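Local coordinates for putative (Helicobacter pylori, PDB 4O8S), which belongs to the nucleotidyltransferase superfamily and probably transfers nucleotides, being related to the AbiEii toxins of type IV toxin-antitoxin systems, at residues Arg128-Lys133 / Glu162-Asp167; Leu156-Glu161 / Gly210-Leu215. All blocks are in the same frame, centred on the assembly; numbering follows the deposited sequence.

Contact 1: Arg128-Lys133 / Glu162-Asp167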
ATOM      1  N   ARG A 128      -2.350  -5.526  -8.552  1.00 34.59           N
ATOM      2  CA  ARG A 128      -3.107  -4.274  -8.515  1.00 36.43           C
ATOM      3  C   ARG A 128      -2.332  -3.233  -7.693  1.00 35.96           C
ATOM      4  O   ARG A 128      -2.263  -2.054  -8.056  1.00 34.18           O
ATOM      5  CB  ARG A 128      -4.493  -4.525  -7.912  1.00 39.84           C
ATOM      6  CG  ARG A 128      -5.507  -3.369  -8.014  1.00 47.20           C
ATOM      7  CD  ARG A 128      -6.869  -3.855  -7.489  1.00 60.13           C
ATOM      8  NE  ARG A 128      -7.910  -2.826  -7.376  1.00 69.50           N
ATOM      9  CZ  ARG A 128      -8.976  -2.736  -8.178  1.00 67.26           C
ATOM     10  NH1 ARG A 128      -9.146  -3.597  -9.176  1.00 65.68           N
ATOM     11  NH2 ARG A 128      -9.874  -1.776  -7.982  1.00 62.52           N
ATOM     12  N   ILE A 129      -1.726  -3.670  -6.594  1.00 27.12           N
ATOM     13  CA  ILE A 129      -0.913  -2.753  -5.811  1.00 28.74           C
ATOM     14  C   ILE A 129       0.262  -2.206  -6.633  1.00 29.39           C
ATOM     15  O   ILE A 129       0.547  -1.005  -6.589  1.00 30.32           O
ATOM     16  CB  ILE A 129      -0.437  -3.396  -4.502  1.00 30.20           C
ATOM     17  CG1 ILE A 129      -1.671  -3.815  -3.680  1.00 26.57           C
ATOM     18  CG2 ILE A 129       0.442  -2.409  -3.728  1.00 26.97           C
ATOM     19  CD1 ILE A 129      -1.386  -4.795  -2.536  1.00 30.55           C
ATOM     20  N   ILE A 130       0.933  -3.074  -7.382  1.00 28.62           N
ATOM     21  CA  ILE A 130       2.047  -2.659  -8.236  1.00 30.58           C
ATOM     22  C   ILE A 130       1.568  -1.620  -9.253  1.00 33.95           C
ATOM     23  O   ILE A 130       2.190  -0.566  -9.424  1.00 32.69           O
ATOM     24  CB  ILE A 130       2.634  -3.863  -9.030  1.00 31.59           C
ATOM     25  CG1 ILE A 130       3.210  -4.924  -8.082  1.00 32.30           C
ATOM     26  CG2 ILE A 130       3.742  -3.396  -9.956  1.00 30.39           C
ATOM     27  CD1 ILE A 130       3.728  -6.152  -8.794  1.00 30.34           C
ATOM     28  N   ASP A 131       0.474  -1.947  -9.940  1.00 34.81           N
ATOM     29  CA  ASP A 131      -0.113  -1.100 -10.987  1.00 35.62           C
ATOM     30  C   ASP A 131      -0.429   0.294 -10.430  1.00 38.67           C
ATOM     31  O   ASP A 131      -0.055   1.316 -11.021  1.00 35.52           O
ATOM     32  CB  ASP A 131      -1.373  -1.792 -11.523  1.00 37.50           C
ATOM     33  CG  ASP A 131      -1.971  -1.108 -12.754  1.00 43.98           C
ATOM     34  OD1 ASP A 131      -1.238  -0.457 -13.534  1.00 40.57           O
ATOM     35  OD2 ASP A 131      -3.200  -1.248 -12.943  1.00 48.08           O
ATOM     36  N   ASN A 132      -1.083   0.334  -9.273  1.00 33.06           N
ATOM     37  CA  ASN A 132      -1.392   1.607  -8.640  1.00 35.20           C
ATOM     38  C   ASN A 132      -0.168   2.370  -8.141  1.00 38.57           C
ATOM     39  O   ASN A 132      -0.174   3.598  -8.115  1.00 37.36           O
ATOM     40  CB  ASN A 132      -2.387   1.412  -7.500  1.00 34.29           C
ATOM     41  CG  ASN A 132      -3.747   0.945  -7.995  1.00 38.30           C
ATOM     42  OD1 ASN A 132      -4.034   1.016  -9.190  1.00 37.99           O
ATOM     43  ND2 ASN A 132      -4.586   0.464  -7.079  1.00 37.06           N
ATOM     44  N   LYS A 133       0.879   1.659  -7.726  1.00 31.65           N
ATOM     45  CA  LYS A 133       2.104   2.341  -7.301  1.00 33.20           C
ATOM     46  C   LYS A 133       2.780   3.011  -8.496  1.00 33.10           C
ATOM     47  O   LYS A 133       3.238   4.148  -8.411  1.00 35.63           O
ATOM     48  CB  LYS A 133       3.076   1.358  -6.630  1.00 34.42           C
ATOM     49  CG  LYS A 133       2.858   1.191  -5.141  1.00 33.84           C
ATOM     50  CD  LYS A 133       3.493   2.354  -4.394  1.00 35.36           C
ATOM     51  CE  LYS A 133       3.093   2.342  -2.930  1.00 32.43           C
ATOM     52  NZ  LYS A 133       3.806   3.423  -2.167  1.00 33.16           N
ATOM     53  N   GLU A 162       7.381 -12.522  -9.112  1.00 41.06           N
ATOM     54  CA  GLU A 162       6.551 -13.394  -9.943  1.00 46.04           C
ATOM     55  C   GLU A 162       5.204 -12.744 -10.297  1.00 48.66           C
ATOM     56  O   GLU A 162       4.480 -13.225 -11.171  1.00 46.95           O
ATOM     57  CB  GLU A 162       6.362 -14.769  -9.279  1.00 45.18           C
ATOM     58  CG  GLU A 162       5.517 -14.773  -7.982  1.00 52.85           C
ATOM     59  CD  GLU A 162       6.265 -14.265  -6.733  1.00 54.36           C
ATOM     60  OE1 GLU A 162       7.386 -13.703  -6.865  1.00 47.26           O
ATOM     61  OE2 GLU A 162       5.721 -14.429  -5.606  1.00 57.20           O
ATOM     62  N   HIS A 163       4.882 -11.630  -9.638  1.00 39.58           N
ATOM     63  CA  HIS A 163       3.605 -10.967  -9.884  1.00 40.25           C
ATOM     64  C   HIS A 163       3.708  -9.876 -10.932  1.00 40.48           C
ATOM     65  O   HIS A 163       2.707  -9.257 -11.293  1.00 42.55           O
ATOM     66  CB  HIS A 163       3.048 -10.394  -8.589  1.00 34.76           C
ATOM     67  CG  HIS A 163       2.664 -11.438  -7.586  1.00 37.23           C
ATOM     68  ND1 HIS A 163       1.399 -11.988  -7.531  1.00 35.04           N
ATOM     69  CD2 HIS A 163       3.378 -12.035  -6.600  1.00 40.03           C
ATOM     70  CE1 HIS A 163       1.348 -12.868  -6.542  1.00 42.05           C
ATOM     71  NE2 HIS A 163       2.539 -12.920  -5.966  1.00 38.29           N
ATOM     72  N   PHE A 164       4.914  -9.618 -11.421  1.00 35.51           N
ATOM     73  CA  PHE A 164       5.048  -8.657 -12.502  1.00 37.38           C
ATOM     74  C   PHE A 164       4.765  -9.355 -13.829  1.00 39.95           C
ATOM     75  O   PHE A 164       5.235 -10.470 -14.053  1.00 40.41           O
ATOM     76  CB  PHE A 164       6.459  -8.075 -12.532  1.00 37.21           C
ATOM     77  CG  PHE A 164       6.739  -7.116 -11.418  1.00 32.63           C
ATOM     78  CD1 PHE A 164       6.997  -7.579 -10.131  1.00 28.19           C
ATOM     79  CD2 PHE A 164       6.749  -5.751 -11.658  1.00 31.64           C
ATOM     80  CE1 PHE A 164       7.246  -6.698  -9.083  1.00 31.26           C
ATOM     81  CE2 PHE A 164       7.001  -4.841 -10.611  1.00 32.92           C
ATOM     82  CZ  PHE A 164       7.251  -5.325  -9.319  1.00 31.93           C
ATOM     83  N   ASN A 165       4.009  -8.708 -14.712  1.00 43.53           N
ATOM     84  CA  ASN A 165       3.957  -9.164 -16.100  1.00 43.95           C
ATOM     85  C   ASN A 165       4.794  -8.230 -16.983  1.00 43.83           C
ATOM     86  O   ASN A 165       5.419  -7.290 -16.466  1.00 41.58           O
ATOM     87  CB  ASN A 165       2.508  -9.272 -16.590  1.00 42.42           C
ATOM     88  CG  ASN A 165       1.742  -7.961 -16.466  1.00 43.72           C
ATOM     89  OD1 ASN A 165       2.299  -6.865 -16.631  1.00 42.63           O
ATOM     90  ND2 ASN A 165       0.445  -8.068 -16.179  1.00 48.85           N
ATOM     91  N   LEU A 166       4.800  -8.470 -18.297  1.00 45.42           N
ATOM     92  CA  LEU A 166       5.594  -7.647 -19.217  1.00 45.08           C
ATOM     93  C   LEU A 166       5.291  -6.168 -19.103  1.00 43.46           C
ATOM     94  O   LEU A 166       6.201  -5.338 -19.124  1.00 45.40           O
ATOM     95  CB  LEU A 166       5.397  -8.087 -20.673  1.00 51.97           C
ATOM     96  CG  LEU A 166       6.354  -9.175 -21.170  1.00 56.31           C
ATOM     97  CD1 LEU A 166       5.954  -9.683 -22.557  1.00 58.40           C
ATOM     98  CD2 LEU A 166       7.778  -8.649 -21.178  1.00 53.08           C
ATOM     99  N   ASP A 167       4.013  -5.835 -18.982  1.00 47.09           N
ATOM    100  CA  ASP A 167       3.614  -4.441 -18.926  1.00 46.14           C
ATOM    101  C   ASP A 167       4.105  -3.777 -17.640  1.00 45.95           C
ATOM    102  O   ASP A 167       4.665  -2.681 -17.671  1.00 45.60           O
ATOM    103  CB  ASP A 167       2.091  -4.309 -19.058  1.00 48.20           C
ATOM    104  CG  ASP A 167       1.605  -2.881 -18.812  1.00 57.32           C
ATOM    105  OD1 ASP A 167       1.698  -2.053 -19.753  1.00 58.64           O
ATOM    106  OD2 ASP A 167       1.137  -2.587 -17.675  1.00 54.68           O
TER
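Ile130, on helix 126-139, sets the end of its longer branch over one face of the Phe164 ring, which comes from the link leading into helix 166-176. The methyl CD1 stands 3.5 Å above the ring plane, almost over its centre and 14° off the ring normal, a well-formed CH-pi contact. CD1 lies 3.6 Å from Phe164 CE1, while the second methyl, CG2, lies on the same side but beyond the ring edge, 3.6 Å from Phe164 CE2. A beta-branched residue can place both methyls here because CB bears two branches, CG2 directly and CG1 carrying CD1. CG1 is anti to the carbonyl carbon (chi1 -62°), and CD1 is anti to CA (chi2 177°), which extends the longer branch away from the helix and carries CD1 to the ring.

His163 adds a smaller contribution. Its CB lies 4.3 Å from Ile130 CD1 and its backbone O 4.1 Å, but the imidazole turns away, as suits a polar ring at a partly exposed place. Leu168 touches Ile130, while Leu172 and Ile216 of helix 202-231 touch Phe164.

At the margin, Asp131 OD1 and Asp167 OD2 come within 5.2 Å. Arg171 forms a salt bridge with Asp131 and a long, weak ion pair with Asp167, which probably offsets the like charges. Asn165 stands at the N-cap of helix 166-176, where its short amide side chain reaches forward to accept a hydrogen bond from Leu168 N through OD1.

Across the two segments the chemistry is therefore almost purely apolar. The ring offers a flat surface and the isoleucine one methyl over its centre and a second beside its rim, so shape and dispersion, rather than polar bonds, join helix 126-139 to the turn before helix 166-176.

Contact 2: Leu156-Glu161 / Gly210-Leu215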
ATOM      1  N   LEU A 156       8.586  -4.799  -3.626  1.00 25.88           N
ATOM      2  CA  LEU A 156       7.774  -5.635  -4.504  1.00 28.45           C
ATOM      3  C   LEU A 156       8.625  -6.368  -5.547  1.00 28.80           C
ATOM      4  O   LEU A 156       8.452  -7.562  -5.754  1.00 26.97           O
ATOM      5  CB  LEU A 156       6.693  -4.785  -5.189  1.00 27.55           C
ATOM      6  CG  LEU A 156       5.553  -4.433  -4.209  1.00 27.82           C
ATOM      7  CD1 LEU A 156       4.724  -3.291  -4.742  1.00 23.55           C
ATOM      8  CD2 LEU A 156       4.653  -5.651  -3.963  1.00 26.35           C
ATOM      9  N   ALA A 157       9.534  -5.658  -6.209  1.00 23.34           N
ATOM     10  CA  ALA A 157      10.404  -6.289  -7.198  1.00 28.71           C
ATOM     11  C   ALA A 157      11.297  -7.349  -6.550  1.00 32.30           C
ATOM     12  O   ALA A 157      11.589  -8.394  -7.151  1.00 35.62           O
ATOM     13  CB  ALA A 157      11.261  -5.229  -7.900  1.00 27.19           C
ATOM     14  N   LYS A 158      11.724  -7.088  -5.320  1.00 34.17           N
ATOM     15  CA  LYS A 158      12.642  -7.991  -4.634  1.00 36.59           C
ATOM     16  C   LYS A 158      11.953  -9.255  -4.120  1.00 38.23           C
ATOM     17  O   LYS A 158      12.508 -10.353  -4.217  1.00 37.22           O
ATOM     18  CB  LYS A 158      13.322  -7.262  -3.465  1.00 35.87           C
ATOM     19  CG  LYS A 158      14.515  -8.015  -2.841  1.00 41.00           C
ATOM     20  CD  LYS A 158      15.076  -7.246  -1.636  1.00 45.04           C
ATOM     21  CE  LYS A 158      16.320  -7.921  -1.056  1.00 54.03           C
ATOM     22  NZ  LYS A 158      17.585  -7.340  -1.609  1.00 56.49           N
ATOM     23  N   HIS A 159      10.756  -9.107  -3.553  1.00 29.12           N
ATOM     24  CA  HIS A 159      10.120 -10.234  -2.879  1.00 31.36           C
ATOM     25  C   HIS A 159       8.911 -10.801  -3.609  1.00 33.46           C
ATOM     26  O   HIS A 159       8.439 -11.902  -3.283  1.00 30.80           O
ATOM     27  CB  HIS A 159       9.720  -9.843  -1.459  1.00 30.27           C
ATOM     28  CG  HIS A 159      10.872  -9.396  -0.619  1.00 35.44           C
ATOM     29  ND1 HIS A 159      11.773 -10.279  -0.061  1.00 37.66           N
ATOM     30  CD2 HIS A 159      11.280  -8.156  -0.248  1.00 33.17           C
ATOM     31  CE1 HIS A 159      12.678  -9.604   0.629  1.00 41.10           C
ATOM     32  NE2 HIS A 159      12.403  -8.314   0.527  1.00 39.63           N
ATOM     33  N   TYR A 160       8.390 -10.064  -4.585  1.00 31.36           N
ATOM     34  CA  TYR A 160       7.203 -10.556  -5.279  1.00 32.34           C
ATOM     35  C   TYR A 160       7.347 -10.480  -6.788  1.00 33.65           C
ATOM     36  O   TYR A 160       6.385 -10.160  -7.494  1.00 33.30           O
ATOM     37  CB  TYR A 160       5.963  -9.782  -4.824  1.00 30.38           C
ATOM     38  CG  TYR A 160       5.577 -10.074  -3.400  1.00 29.49           C
ATOM     39  CD1 TYR A 160       4.763 -11.156  -3.094  1.00 31.74           C
ATOM     40  CD2 TYR A 160       6.027  -9.276  -2.358  1.00 26.81           C
ATOM     41  CE1 TYR A 160       4.403 -11.435  -1.784  1.00 30.58           C
ATOM     42  CE2 TYR A 160       5.672  -9.548  -1.042  1.00 26.93           C
ATOM     43  CZ  TYR A 160       4.866 -10.634  -0.767  1.00 26.63           C
ATOM     44  OH  TYR A 160       4.495 -10.921   0.534  1.00 28.01           O
ATOM     45  N   GLU A 161       8.536 -10.789  -7.288  1.00 31.17           N
ATOM     46  CA  GLU A 161       8.819 -10.589  -8.704  1.00 36.49           C
ATOM     47  C   GLU A 161       7.911 -11.415  -9.621  1.00 35.28           C
ATOM     48  O   GLU A 161       7.695 -11.048 -10.781  1.00 36.79           O
ATOM     49  CB  GLU A 161      10.294 -10.890  -9.014  1.00 38.23           C
ATOM     50  CG  GLU A 161      10.613 -12.369  -9.241  1.00 44.50           C
ATOM     51  CD  GLU A 161      11.931 -12.563 -10.009  1.00 52.42           C
ATOM     52  OE1 GLU A 161      13.006 -12.321  -9.411  1.00 49.68           O
ATOM     53  OE2 GLU A 161      11.889 -12.925 -11.213  1.00 53.48           O
ATOM     54  N   GLY A 210      16.722  -0.514 -10.208  1.00 36.02           N
ATOM     55  CA  GLY A 210      16.964  -0.375 -11.638  1.00 37.18           C
ATOM     56  C   GLY A 210      17.441  -1.674 -12.265  1.00 41.76           C
ATOM     57  O   GLY A 210      16.970  -2.094 -13.341  1.00 40.68           O
ATOM     58  N   VAL A 211      18.359  -2.341 -11.571  1.00 39.13           N
ATOM     59  CA  VAL A 211      18.909  -3.596 -12.073  1.00 40.40           C
ATOM     60  C   VAL A 211      17.902  -4.744 -12.003  1.00 39.31           C
ATOM     61  O   VAL A 211      17.772  -5.506 -12.965  1.00 41.67           O
ATOM     62  CB  VAL A 211      20.220  -3.961 -11.344  1.00 41.95           C
ATOM     63  CG1 VAL A 211      20.719  -5.330 -11.773  1.00 40.20           C
ATOM     64  CG2 VAL A 211      21.273  -2.895 -11.623  1.00 41.98           C
HETATM   65  N   MSE A 212      17.191  -4.881 -10.881  1.00 41.00           N
HETATM   66  CA  MSE A 212      16.164  -5.926 -10.758  1.00 40.73           C
HETATM   67  C   MSE A 212      15.096  -5.788 -11.828  1.00 38.26           C
HETATM   68  O   MSE A 212      14.613  -6.787 -12.367  1.00 38.06           O
HETATM   69  CB  MSE A 212      15.486  -5.893  -9.384  1.00 38.03           C
HETATM   70  CG  MSE A 212      16.395  -6.308  -8.231  1.00 41.15           C
HETATM   71 SE   MSE A 212      15.415  -6.464  -6.510  1.00 40.49          SE
HETATM   72  CE  MSE A 212      14.962  -4.607  -6.328  1.00 37.00           C
ATOM     73  N   ALA A 213      14.721  -4.547 -12.132  1.00 36.13           N
ATOM     74  CA  ALA A 213      13.680  -4.311 -13.121  1.00 36.61           C
ATOM     75  C   ALA A 213      14.154  -4.793 -14.486  1.00 39.27           C
ATOM     76  O   ALA A 213      13.359  -5.297 -15.276  1.00 36.93           O
ATOM     77  CB  ALA A 213      13.312  -2.851 -13.163  1.00 34.73           C
ATOM     78  N   GLN A 214      15.449  -4.640 -14.758  1.00 47.81           N
ATOM     79  CA  GLN A 214      16.031  -5.140 -15.996  1.00 48.85           C
ATOM     80  C   GLN A 214      15.893  -6.644 -16.062  1.00 48.22           C
ATOM     81  O   GLN A 214      15.432  -7.187 -17.071  1.00 50.92           O
ATOM     82  CB  GLN A 214      17.516  -4.782 -16.085  1.00 51.54           C
ATOM     83  CG  GLN A 214      17.801  -3.310 -16.278  1.00 54.38           C
ATOM     84  CD  GLN A 214      19.203  -3.065 -16.806  1.00 67.81           C
ATOM     85  OE1 GLN A 214      20.021  -3.992 -16.895  1.00 65.38           O
ATOM     86  NE2 GLN A 214      19.488  -1.817 -17.169  1.00 69.32           N
ATOM     87  N   LEU A 215      16.301  -7.309 -14.982  1.00 41.09           N
ATOM     88  CA  LEU A 215      16.284  -8.769 -14.910  1.00 44.54           C
ATOM     89  C   LEU A 215      14.888  -9.324 -15.091  1.00 44.46           C
ATOM     90  O   LEU A 215      14.674 -10.249 -15.884  1.00 44.50           O
ATOM     91  CB  LEU A 215      16.821  -9.261 -13.565  1.00 41.24           C
ATOM     92  CG  LEU A 215      18.280  -9.716 -13.508  1.00 50.53           C
ATOM     93  CD1 LEU A 215      19.183  -8.521 -13.637  1.00 47.56           C
ATOM     94  CD2 LEU A 215      18.572 -10.471 -12.217  1.00 50.97           C
TER
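Ala157 and Lys158 meet Met212 where the last turn of helix 147-159 packs against the long helix 202-231, a helix-helix contact within the helical part that accompanies the mixed sheet of this nucleotidyltransferase-like protein. The backbones approach most closely at Ala157 and Met212, whose CA atoms are 6.8 Å apart.

Leu156 begins the segment by turning its branched end to helix 126-139, where it rests on Ile126 and Ile130; a bulky apolar residue suits that buried side. Ala157 points toward helix 202-231, and its lone methyl is small enough to admit both the neighbouring helix and the end of a long side chain: CB lies 4.1 Å from Met212 CE, and touches Leu209 and Ile216 of the same helix as well as Leu172.

Lys158 follows on the exposed flank. Its CG is anti to the backbone N (chi1 -168°), and the base of the chain, CB and CG, lies beside Met212 SE. The bend at the last torsion belongs to the far end, where NZ forms a salt bridge with Glu208, just before the second segment. Lysine serves both needs, greasy near the backbone and charged at the tip.

His159 points away from helix 202-231, its ring meeting that of Phe155 at about 45°. Tyr160, the first residue to leave helical backbone angles, still donates its N to Leu156 O at 2.8 Å, and its hydroxyl hydrogen-bonds Tyr37 O. Glu161 leans back toward helix 202-231, touching Ile216 and making a long, weak ion pair with Lys219.

Met212, modelled as selenomethionine, reaches across to helix 147-159 with its flexible chain: a bend at chi3 (-66°) turns CE to Ala157, while SE sits 3.7 Å from Lys158 CA and 3.8 Å from Lys158 CB.

Contact 1 is the more interior, its centre about 13 Å from the centre of the chain against about 17 Å for contact 2, and the two centres are about 11 Å apart. They meet at helix 147-159, which supplies one segment of contact 2: Phe164 CE1 packs 3.6 Å from Leu156 O, and Ile130 CG1 is 4.0 Å from Leu156 CD1. Both draw on helix 202-231, contact 2 directly and contact 1 through Phe164 resting on Ile216. Their chemistry follows their depth. The 128-133/162-167 pair is a buried CH-pi contact, whereas the 156-161/210-215 pair is partly open, with a flexible selenomethionine chain against alanine and a lysine whose charge stays at the surface.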